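Local structure of alkaline phosphatase (2W5V) at residues K35-I41 with S247-S253; D162-F166 with L237-L242. The protein probably hydrolyses phosphate monoesters as an alkaline phosphatase, a metal-dependent enzyme that binds two zinc ions and one magnesium ion. The protein carries 1 engineered substitution. All coordinates share one frame; numbering follows the deposited sequence.

Both contacts are buried and both involve the large central sheet, but they work in different directions. Interaction 1 lies within the sheet, pairing neighbouring parallel strands 36-42 and 249-255 through backbone hydrogen bonds, with side-chain packing on each face. Interaction 2 lies between layers: helix 230-242 packs on D164 and F165, at strand 165-169, and the two segments meet mainly through apolar and aromatic side chains, without a hydrogen bond between them. The helix leads directly into strand 249-255 and also packs on it, with L242 CD1 lying 3.5 Å from I251 CG1. L242 therefore touches both strands. Interaction 1 runs toward the metal centre through I41, whereas interaction 2 is remote from the annotated sites.

Interaction 1: residues K35-I41 with S247-S253; sequences KNVILLI and SAFFIMS
N36 and F249 meet because their first torsions lay the amide over the ring: N36 has CG anti to its carbonyl carbon, while F249 holds CG between its backbone N and carbonyl carbon (chi1 65°). The pair opens a parallel β-ladder at the middle of the central sheet of the alkaline phosphatase α/β fold. The amide and ring planes are 10° apart and stacked, with N36 CB over the ring centre, 3.8 Å from the centroid, in a CH-pi contact. The same amide extends the ladder, since F249 N donates to N36 OD1 (3.0 Å); a water that donates to both N36 OD1 and S247 O links it further to the preceding loop. N36 ND2 is engaged by T294 OG1, on the next strand of the sheet, so both ends of the amide are held.

From V37 to I41 the bonding is backbone to backbone: V37, L39 and I41 use their N atoms, and V37 and L39 also use their O atoms. The straightest of these bonds is L39 N to I251 O, 2.7 Å long with 176° at the hydrogen. On the face carrying V37, L39, F250 and M252, V37 CB touches F250 CD1 at 3.9 Å. Farther along, I41 CD1 lies 3.8 Å from M252 CG, and the nearest atom of the I41 side chain is about 6 Å from a bound magnesium ion, so the ladder leads to the metal centre.

On the other face, I38 CG1 reaches the edge of the F249 ring, 3.8 Å from CE1, and helix 230-242 covers I38 and I251. Packing is tight beyond them: L40 CD2 presses to 3.4 Å from S253 CB, while S253 OG is hydrogen-bonded to T235 OG1.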
loop_
_atom_site.group_PDB
_atom_site.type_symbol
_atom_site.label_atom_id
_atom_site.label_comp_id
_atom_site.label_asym_id
_atom_site.label_seq_id
_atom_site.Cartn_x
_atom_site.Cartn_y
_atom_site.Cartn_z
ATOM N N LYS B 35 -3.096 -13.203 23.889
ATOM C CA LYS B 35 -2.893 -14.594 24.279
ATOM C C LYS B 35 -2.672 -15.460 23.044
ATOM O O LYS B 35 -1.809 -16.344 23.030
ATOM C CB LYS B 35 -4.108 -15.094 25.055
ATOM C CG LYS B 35 -4.125 -16.600 25.322
ATOM C CD LYS B 35 -5.359 -16.986 26.142
ATOM C CE LYS B 35 -5.357 -18.460 26.509
ATOM N NZ LYS B 35 -6.405 -18.790 27.515
ATOM N N ASN B 36 -3.453 -15.187 22.004
ATOM C CA ASN B 36 -3.411 -15.937 20.754
ATOM C C ASN B 36 -2.955 -15.072 19.588
ATOM O O ASN B 36 -3.125 -13.854 19.601
ATOM C CB ASN B 36 -4.804 -16.475 20.426
ATOM C CG ASN B 36 -5.457 -17.170 21.600
ATOM O OD1 ASN B 36 -4.915 -18.127 22.142
ATOM N ND2 ASN B 36 -6.641 -16.701 21.987
ATOM N N VAL B 37 -2.405 -15.714 18.564
ATOM C CA VAL B 37 -1.996 -15.017 17.354
ATOM C C VAL B 37 -2.451 -15.806 16.125
ATOM O O VAL B 37 -2.259 -17.020 16.048
ATOM C CB VAL B 37 -0.473 -14.866 17.288
ATOM C CG1 VAL B 37 -0.076 -14.170 15.993
ATOM C CG2 VAL B 37 0.038 -14.090 18.486
ATOM N N ILE B 38 -3.087 -15.117 15.186
ATOM C CA ILE B 38 -3.412 -15.703 13.895
ATOM C C ILE B 38 -2.702 -14.890 12.821
ATOM O O ILE B 38 -2.912 -13.686 12.708
ATOM C CB ILE B 38 -4.922 -15.685 13.635
ATOM C CG1 ILE B 38 -5.664 -16.471 14.727
ATOM C CG2 ILE B 38 -5.216 -16.243 12.249
ATOM C CD1 ILE B 38 -7.166 -16.228 14.743
ATOM N N LEU B 39 -1.835 -15.543 12.056
ATOM C CA LEU B 39 -1.103 -14.877 10.990
ATOM C C LEU B 39 -1.605 -15.370 9.633
ATOM O O LEU B 39 -1.449 -16.540 9.295
ATOM C CB LEU B 39 0.392 -15.156 11.140
ATOM C CG LEU B 39 1.247 -14.672 9.978
ATOM C CD1 LEU B 39 1.119 -13.155 9.811
ATOM C CD2 LEU B 39 2.689 -15.080 10.202
ATOM N N LEU B 40 -2.243 -14.491 8.870
ATOM C CA LEU B 40 -2.789 -14.882 7.573
ATOM C C LEU B 40 -1.911 -14.294 6.487
ATOM O O LEU B 40 -1.614 -13.098 6.488
ATOM C CB LEU B 40 -4.225 -14.382 7.410
ATOM C CG LEU B 40 -5.182 -14.785 8.532
ATOM C CD1 LEU B 40 -6.481 -14.039 8.435
ATOM C CD2 LEU B 40 -5.425 -16.267 8.486
ATOM N N ILE B 41 -1.482 -15.146 5.573
ATOM C CA ILE B 41 -0.558 -14.747 4.533
ATOM C C ILE B 41 -1.213 -14.962 3.180
ATOM O O ILE B 41 -1.607 -16.078 2.836
ATOM C CB ILE B 41 0.735 -15.579 4.594
ATOM C CG1 ILE B 41 1.452 -15.364 5.929
ATOM C CG2 ILE B 41 1.648 -15.243 3.423
ATOM C CD1 ILE B 41 2.698 -16.230 6.096
ATOM N N SER B 247 -6.333 -23.415 26.057
ATOM C CA SER B 247 -4.948 -23.282 25.630
ATOM C C SER B 247 -4.773 -22.060 24.733
ATOM O O SER B 247 -5.673 -21.700 23.989
ATOM C CB SER B 247 -4.530 -24.545 24.878
ATOM O OG SER B 247 -3.218 -24.423 24.370
ATOM N N ALA B 248 -3.616 -21.420 24.803
ATOM C CA ALA B 248 -3.303 -20.361 23.850
ATOM C C ALA B 248 -2.848 -21.006 22.541
ATOM O O ALA B 248 -2.423 -22.161 22.531
ATOM C CB ALA B 248 -2.228 -19.460 24.399
ATOM N N PHE B 249 -2.931 -20.272 21.440
ATOM C CA PHE B 249 -2.577 -20.849 20.153
ATOM C C PHE B 249 -1.925 -19.868 19.193
ATOM O O PHE B 249 -2.079 -18.654 19.312
ATOM C CB PHE B 249 -3.803 -21.503 19.498
ATOM C CG PHE B 249 -4.908 -20.528 19.126
ATOM C CD1 PHE B 249 -4.838 -19.798 17.942
ATOM C CD2 PHE B 249 -6.025 -20.371 19.943
ATOM C CE1 PHE B 249 -5.851 -18.914 17.584
ATOM C CE2 PHE B 249 -7.051 -19.493 19.589
ATOM C CZ PHE B 249 -6.960 -18.763 18.411
ATOM N N PHE B 250 -1.175 -20.422 18.250
ATOM C CA PHE B 250 -0.657 -19.689 17.115
ATOM C C PHE B 250 -1.078 -20.431 15.846
ATOM O O PHE B 250 -0.916 -21.645 15.759
ATOM C CB PHE B 250 0.875 -19.610 17.180
ATOM C CG PHE B 250 1.491 -19.065 15.928
ATOM C CD1 PHE B 250 1.667 -17.698 15.762
ATOM C CD2 PHE B 250 1.852 -19.915 14.897
ATOM C CE1 PHE B 250 2.210 -17.192 14.602
ATOM C CE2 PHE B 250 2.400 -19.425 13.731
ATOM C CZ PHE B 250 2.580 -18.056 13.578
ATOM N N ILE B 251 -1.626 -19.708 14.873
ATOM C CA ILE B 251 -2.023 -20.295 13.587
ATOM C C ILE B 251 -1.481 -19.448 12.447
ATOM O O ILE B 251 -1.524 -18.218 12.515
ATOM C CB ILE B 251 -3.571 -20.346 13.449
ATOM C CG1 ILE B 251 -4.170 -21.319 14.458
ATOM C CG2 ILE B 251 -3.996 -20.726 12.037
ATOM C CD1 ILE B 251 -5.675 -21.124 14.665
ATOM N N MET B 252 -0.950 -20.099 11.417
ATOM C CA MET B 252 -0.664 -19.441 10.144
ATOM C C MET B 252 -1.566 -20.097 9.102
ATOM O O MET B 252 -1.515 -21.310 8.920
ATOM C CB MET B 252 0.805 -19.614 9.737
ATOM C CG MET B 252 1.224 -18.757 8.531
ATOM S SD MET B 252 0.627 -19.338 6.916
ATOM C CE MET B 252 1.570 -20.867 6.761
ATOM N N SER B 253 -2.410 -19.296 8.457
ATOM C CA SER B 253 -3.240 -19.753 7.340
ATOM C C SER B 253 -2.859 -19.002 6.065
ATOM O O SER B 253 -2.728 -17.774 6.073
ATOM C CB SER B 253 -4.725 -19.517 7.624
ATOM O OG SER B 253 -5.130 -20.219 8.783
HETATM O O HOH W 1 -7.254 -19.476 23.466
#

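Interaction 2: residues D162-F166 with L237-L242; sequences DLDFF and LAIQFL
F165 and A238 form the centre of this contact through a CH-pi interaction. With CG anti to the backbone N (chi1 -178°), the F165 ring reaches out from its strand and presents one face to the helix. A238 CA sits over that face, 3.9 Å from the ring centroid and 11° off the normal, while A238 CB lies 3.5 Å from F165 CE2.

The second aromatic element is F241, one helical turn farther on. Its ring meets that of F165 obliquely, with planes at 42° and centroids 5.9 Å apart; the closest atoms are F165 CD1 and F241 CD2, at 3.9 Å.

Aliphatic contacts complete the fit. L237 CD2 approaches the edge of the F165 ring, 4.2 Å from CZ. A single methyl of L242, CD2, packs against both D164 CB (3.7 Å) and F165 CB (4.0 Å), bridging the two consecutive residues.

The carboxylate of D164 is bound outside the contact: OD1 forms a salt bridge with R209 and OD2 accepts from T125 N, while the residue meets the helix through CB and its carbonyl O. Helix 230-242 joins parallel strands 210-214 and 249-255 and on its way packs on F165 of one of the two strands, 165-169 and 124-129, that lie between them in the sheet, an arrangement characteristic of a beta-alpha-beta crossover in an α/β fold.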
loop_
_atom_site.group_PDB
_atom_site.type_symbol
_atom_site.label_atom_id
_atom_site.label_comp_id
_atom_site.label_asym_id
_atom_site.label_seq_id
_atom_site.Cartn_x
_atom_site.Cartn_y
_atom_site.Cartn_z
ATOM N N ASP B 162 6.666 -29.627 15.856
ATOM C CA ASP B 162 5.873 -29.430 17.064
ATOM C C ASP B 162 4.401 -29.148 16.746
ATOM O O ASP B 162 3.579 -29.008 17.653
ATOM C CB ASP B 162 6.462 -28.280 17.888
ATOM C CG ASP B 162 7.854 -28.592 18.418
ATOM O OD1 ASP B 162 7.997 -29.610 19.138
ATOM O OD2 ASP B 162 8.797 -27.816 18.123
ATOM N N LEU B 163 4.075 -29.068 15.458
ATOM C CA LEU B 163 2.714 -28.759 15.022
ATOM C C LEU B 163 1.670 -29.655 15.676
ATOM O O LEU B 163 1.871 -30.865 15.806
ATOM C CB LEU B 163 2.598 -28.891 13.508
ATOM C CG LEU B 163 3.071 -27.707 12.681
ATOM C CD1 LEU B 163 2.773 -27.973 11.217
ATOM C CD2 LEU B 163 2.381 -26.442 13.166
ATOM N N ASP B 164 0.552 -29.057 16.067
ATOM C CA ASP B 164 -0.555 -29.795 16.658
ATOM C C ASP B 164 -1.677 -30.000 15.649
ATOM O O ASP B 164 -2.496 -30.908 15.793
ATOM C CB ASP B 164 -1.094 -29.029 17.862
ATOM C CG ASP B 164 -0.036 -28.828 18.938
ATOM O OD1 ASP B 164 0.346 -29.816 19.614
ATOM O OD2 ASP B 164 0.411 -27.675 19.109
ATOM N N PHE B 165 -1.709 -29.147 14.628
ATOM C CA PHE B 165 -2.779 -29.169 13.633
ATOM C C PHE B 165 -2.252 -28.737 12.266
ATOM O O PHE B 165 -1.449 -27.814 12.173
ATOM C CB PHE B 165 -3.893 -28.211 14.073
ATOM C CG PHE B 165 -5.088 -28.177 13.149
ATOM C CD1 PHE B 165 -6.228 -28.913 13.441
ATOM C CD2 PHE B 165 -5.080 -27.389 12.008
ATOM C CE1 PHE B 165 -7.339 -28.870 12.600
ATOM C CE2 PHE B 165 -6.187 -27.342 11.160
ATOM C CZ PHE B 165 -7.315 -28.081 11.457
ATOM N N PHE B 166 -2.711 -29.384 11.201
ATOM C CA PHE B 166 -2.464 -28.839 9.866
ATOM C C PHE B 166 -3.540 -29.274 8.889
ATOM O O PHE B 166 -4.227 -30.274 9.110
ATOM C CB PHE B 166 -1.057 -29.196 9.349
ATOM C CG PHE B 166 -0.870 -30.660 9.025
ATOM C CD1 PHE B 166 -1.249 -31.167 7.788
ATOM C CD2 PHE B 166 -0.306 -31.522 9.952
ATOM C CE1 PHE B 166 -1.075 -32.514 7.486
ATOM C CE2 PHE B 166 -0.128 -32.865 9.657
ATOM C CZ PHE B 166 -0.512 -33.361 8.419
ATOM N N LEU B 237 -11.750 -24.393 12.126
ATOM C CA LEU B 237 -11.546 -25.682 12.771
ATOM C C LEU B 237 -10.252 -25.653 13.595
ATOM O O LEU B 237 -10.221 -26.124 14.736
ATOM C CB LEU B 237 -11.490 -26.792 11.724
ATOM C CG LEU B 237 -11.496 -28.222 12.254
ATOM C CD1 LEU B 237 -12.782 -28.496 13.023
ATOM C CD2 LEU B 237 -11.338 -29.196 11.104
ATOM N N ALA B 238 -9.193 -25.088 13.015
ATOM C CA ALA B 238 -7.908 -24.968 13.707
ATOM C C ALA B 238 -8.075 -24.180 14.998
ATOM O O ALA B 238 -7.564 -24.561 16.047
ATOM C CB ALA B 238 -6.877 -24.294 12.806
ATOM N N ILE B 239 -8.792 -23.069 14.913
ATOM C CA ILE B 239 -9.051 -22.258 16.093
ATOM C C ILE B 239 -9.722 -23.059 17.215
ATOM O O ILE B 239 -9.288 -23.014 18.368
ATOM C CB ILE B 239 -9.904 -21.036 15.750
ATOM C CG1 ILE B 239 -9.065 -20.031 14.956
ATOM C CG2 ILE B 239 -10.434 -20.407 17.027
ATOM C CD1 ILE B 239 -9.891 -18.903 14.326
ATOM N N GLN B 240 -10.772 -23.797 16.878
ATOM C CA GLN B 240 -11.479 -24.588 17.881
ATOM C C GLN B 240 -10.600 -25.693 18.435
ATOM O O GLN B 240 -10.596 -25.949 19.637
ATOM C CB GLN B 240 -12.748 -25.201 17.298
ATOM C CG GLN B 240 -13.692 -24.201 16.677
ATOM C CD GLN B 240 -14.943 -24.865 16.154
ATOM O OE1 GLN B 240 -15.819 -25.262 16.928
ATOM N NE2 GLN B 240 -15.032 -25.004 14.834
ATOM N N PHE B 241 -9.855 -26.359 17.562
ATOM C CA PHE B 241 -9.049 -27.487 18.010
ATOM C C PHE B 241 -7.914 -27.024 18.911
ATOM O O PHE B 241 -7.622 -27.655 19.927
ATOM C CB PHE B 241 -8.468 -28.257 16.829
ATOM C CG PHE B 241 -7.642 -29.446 17.241
ATOM C CD1 PHE B 241 -8.255 -30.642 17.583
ATOM C CD2 PHE B 241 -6.259 -29.371 17.285
ATOM C CE1 PHE B 241 -7.510 -31.742 17.967
ATOM C CE2 PHE B 241 -5.500 -30.472 17.667
ATOM C CZ PHE B 241 -6.127 -31.658 18.010
ATOM N N LEU B 242 -7.271 -25.924 18.526
ATOM C CA LEU B 242 -6.086 -25.463 19.236
ATOM C C LEU B 242 -6.421 -24.752 20.542
ATOM O O LEU B 242 -5.559 -24.608 21.406
ATOM C CB LEU B 242 -5.225 -24.572 18.334
ATOM C CG LEU B 242 -4.604 -25.330 17.157
ATOM C CD1 LEU B 242 -3.882 -24.370 16.228
ATOM C CD2 LEU B 242 -3.671 -26.438 17.657
#